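Local coordinates for protein hemolysin (Enterococcus faecalis, PDB 2R2Z) that is the C-terminal transporter-associated domain of a membrane protein of unconfirmed function, binds zinc in the crystal and may bind flavin adenine dinucleotide, at residues Y10-V13 against E17-V20. Sequence-based numbering, arbitrary orientation.
Sequences YTQV and EYLV
Thr11 and Leu19 form the central hydrogen-bonded pair of two antiparallel strands, 10-13 and 17-20. Thr11 N donates to Leu19 O (2.9 Å) and Leu19 N returns a bond to Thr11 O (2.8 Å). A third backbone bond runs from Val13 N to Glu17 O (2.9 Å). Tyr10-Val20 and Gln12-Tyr18 are the flanking non-hydrogen-bonded pairs; Tyr10 CA and Tyr18 CA also make C-H...O contacts with Leu19 O and Thr11 O.

Side-chain packing differs on the two faces. On that of Tyr10, Gln12, Tyr18 and Val20, the Gln12 chain runs along the Tyr18 ring, with CG over it in an off-centre CH-pi contact, 4.1 Å from the centroid. With CG anti to the backbone N (chi1 -167°) and the chain extended beyond it, the Gln12 amide reaches the hydroxyl end of the ring, their planes 14° apart; NE2 bonds to Ala14 O. Tyr10 CB rests on Val20 CG2 (3.9 Å), while both tyrosine rings meet Phe33 of helix 26-33 edge-to-face. On the other face, Thr11 and Leu19 lie side by side, Thr11 CG2 being 4.0 Å from Leu19 CB, and the Val13 side chain crosses that of Leu19 at about a right angle, CG1 against Leu19 CD1 (3.8 Å).

At the turn end, Val13 CG2 touches Glu17 CG (3.8 Å). The Glu17 carboxylate binds a zinc ion and is also salt-bridged to Arg86 through OE2, two positive partners that would probably favour its charged form.

Strand 17-20 continues into the sheet through backbone hydrogen bonds between Tyr18 and Val87 and between Val20 and Leu85, whereas strand 10-13 is outermost within the chain. Together they form the N-terminal beta hairpin at one edge of the antiparallel sheet of the transporter-associated domain.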
ATOM      1  N   TYR A  10      -2.269   8.334  -6.551  1.00 11.29           N
ATOM      2  CA  TYR A  10      -1.930   7.036  -7.136  1.00 11.19           C
ATOM      3  C   TYR A  10      -1.736   7.201  -8.619  1.00 11.35           C
ATOM      4  O   TYR A  10      -2.213   8.173  -9.214  1.00 11.52           O
ATOM      5  CB  TYR A  10      -3.019   5.984  -6.866  1.00 12.82           C
ATOM      6  CG  TYR A  10      -4.292   6.229  -7.634  1.00 14.17           C
ATOM      7  CD1 TYR A  10      -4.528   5.593  -8.859  1.00 17.60           C
ATOM      8  CD2 TYR A  10      -5.253   7.122  -7.156  1.00 14.77           C
ATOM      9  CE1 TYR A  10      -5.696   5.834  -9.574  1.00 18.59           C
ATOM     10  CE2 TYR A  10      -6.412   7.383  -7.876  1.00 18.29           C
ATOM     11  CZ  TYR A  10      -6.614   6.740  -9.079  1.00 18.54           C
ATOM     12  OH  TYR A  10      -7.777   6.970  -9.782  1.00 20.03           O
ATOM     13  N   THR A  11      -1.071   6.227  -9.219  1.00 11.67           N
ATOM     14  CA  THR A  11      -1.014   6.138 -10.661  1.00 13.30           C
ATOM     15  C   THR A  11      -1.014   4.682 -11.072  1.00 12.43           C
ATOM     16  O   THR A  11      -0.434   3.815 -10.404  1.00 12.69           O
ATOM     17  CB  THR A  11       0.218   6.806 -11.277  1.00 14.31           C
ATOM     18  OG1 THR A  11       0.145   6.654 -12.708  1.00 17.25           O
ATOM     19  CG2 THR A  11       1.508   6.184 -10.750  1.00 14.94           C
ATOM     20  N   GLN A  12      -1.680   4.391 -12.174  1.00 11.71           N
ATOM     21  CA  GLN A  12      -1.499   3.104 -12.814  1.00 11.13           C
ATOM     22  C   GLN A  12      -0.104   2.995 -13.410  1.00 10.22           C
ATOM     23  O   GLN A  12       0.492   4.009 -13.801  1.00 10.46           O
ATOM     24  CB  GLN A  12      -2.566   2.902 -13.876  1.00 10.83           C
ATOM     25  CG  GLN A  12      -2.657   1.486 -14.368  1.00 11.71           C
ATOM     26  CD  GLN A  12      -3.818   1.278 -15.310  1.00 11.77           C
ATOM     27  OE1 GLN A  12      -4.468   2.231 -15.742  1.00 13.35           O
ATOM     28  NE2 GLN A  12      -4.058   0.037 -15.675  1.00 11.48           N
ATOM     29  N   VAL A  13       0.409   1.765 -13.451  1.00  9.12           N
ATOM     30  CA  VAL A  13       1.608   1.458 -14.225  1.00  8.58           C
ATOM     31  C   VAL A  13       1.367   0.389 -15.291  1.00  8.46           C
ATOM     32  O   VAL A  13       2.059   0.370 -16.316  1.00  8.37           O
ATOM     33  CB  VAL A  13       2.848   1.131 -13.340  1.00  8.77           C
ATOM     34  CG1 VAL A  13       3.279   2.369 -12.573  1.00 10.36           C
ATOM     35  CG2 VAL A  13       2.587  -0.026 -12.388  1.00  8.94           C
ATOM     36  N   GLU A  17      -2.004  -3.094 -11.955  1.00  8.61           N
ATOM     37  CA  GLU A  17      -0.852  -2.703 -11.144  1.00  8.71           C
ATOM     38  C   GLU A  17      -0.729  -1.196 -11.059  1.00  8.07           C
ATOM     39  O   GLU A  17      -0.781  -0.496 -12.080  1.00  8.20           O
ATOM     40  CB  GLU A  17       0.408  -3.308 -11.732  1.00  9.39           C
ATOM     41  CG  GLU A  17       1.604  -3.317 -10.802  1.00 12.29           C
ATOM     42  CD  GLU A  17       2.735  -4.159 -11.351  1.00 16.14           C
ATOM     43  OE1 GLU A  17       2.535  -4.943 -12.307  1.00 20.40           O
ATOM     44  OE2 GLU A  17       3.845  -4.047 -10.832  1.00 16.80           O
ATOM     45  N   TYR A  18      -0.531  -0.718  -9.829  1.00  7.97           N
ATOM     46  CA  TYR A  18      -0.577   0.714  -9.520  1.00  7.25           C
ATOM     47  C   TYR A  18       0.502   1.043  -8.504  1.00  7.64           C
ATOM     48  O   TYR A  18       0.944   0.163  -7.742  1.00  8.80           O
ATOM     49  CB  TYR A  18      -1.954   1.097  -8.923  1.00  8.79           C
ATOM     50  CG  TYR A  18      -3.123   0.788  -9.831  1.00  8.55           C
ATOM     51  CD1 TYR A  18      -3.724   1.793 -10.588  1.00  9.11           C
ATOM     52  CD2 TYR A  18      -3.581  -0.517  -9.981  1.00  9.73           C
ATOM     53  CE1 TYR A  18      -4.792   1.496 -11.444  1.00  9.71           C
ATOM     54  CE2 TYR A  18      -4.613  -0.823 -10.846  1.00 10.03           C
ATOM     55  CZ  TYR A  18      -5.203   0.187 -11.579  1.00  9.90           C
ATOM     56  OH  TYR A  18      -6.246  -0.155 -12.416  1.00 11.90           O
ATOM     57  N   LEU A  19       0.920   2.306  -8.486  1.00  7.47           N
ATOM     58  CA  LEU A  19       1.741   2.861  -7.413  1.00  7.59           C
ATOM     59  C   LEU A  19       0.865   3.806  -6.613  1.00  8.05           C
ATOM     60  O   LEU A  19       0.160   4.640  -7.176  1.00  9.73           O
ATOM     61  CB  LEU A  19       2.958   3.611  -7.979  1.00  8.56           C
ATOM     62  CG  LEU A  19       3.915   2.743  -8.798  1.00  8.50           C
ATOM     63  CD1 LEU A  19       4.999   3.606  -9.452  1.00 10.69           C
ATOM     64  CD2 LEU A  19       4.565   1.652  -7.950  1.00 10.95           C
ATOM     65  N   VAL A  20       0.905   3.656  -5.300  1.00  8.02           N
ATOM     66  CA  VAL A  20       0.040   4.410  -4.394  1.00  8.27           C
ATOM     67  C   VAL A  20       0.907   5.149  -3.388  1.00  8.49           C
ATOM     68  O   VAL A  20       1.786   4.547  -2.763  1.00  8.94           O
ATOM     69  CB  VAL A  20      -0.935   3.453  -3.678  1.00  8.54           C
ATOM     70  CG1 VAL A  20      -1.667   4.150  -2.499  1.00 10.96           C
ATOM     71  CG2 VAL A  20      -1.919   2.888  -4.696  1.00 10.34           C
TER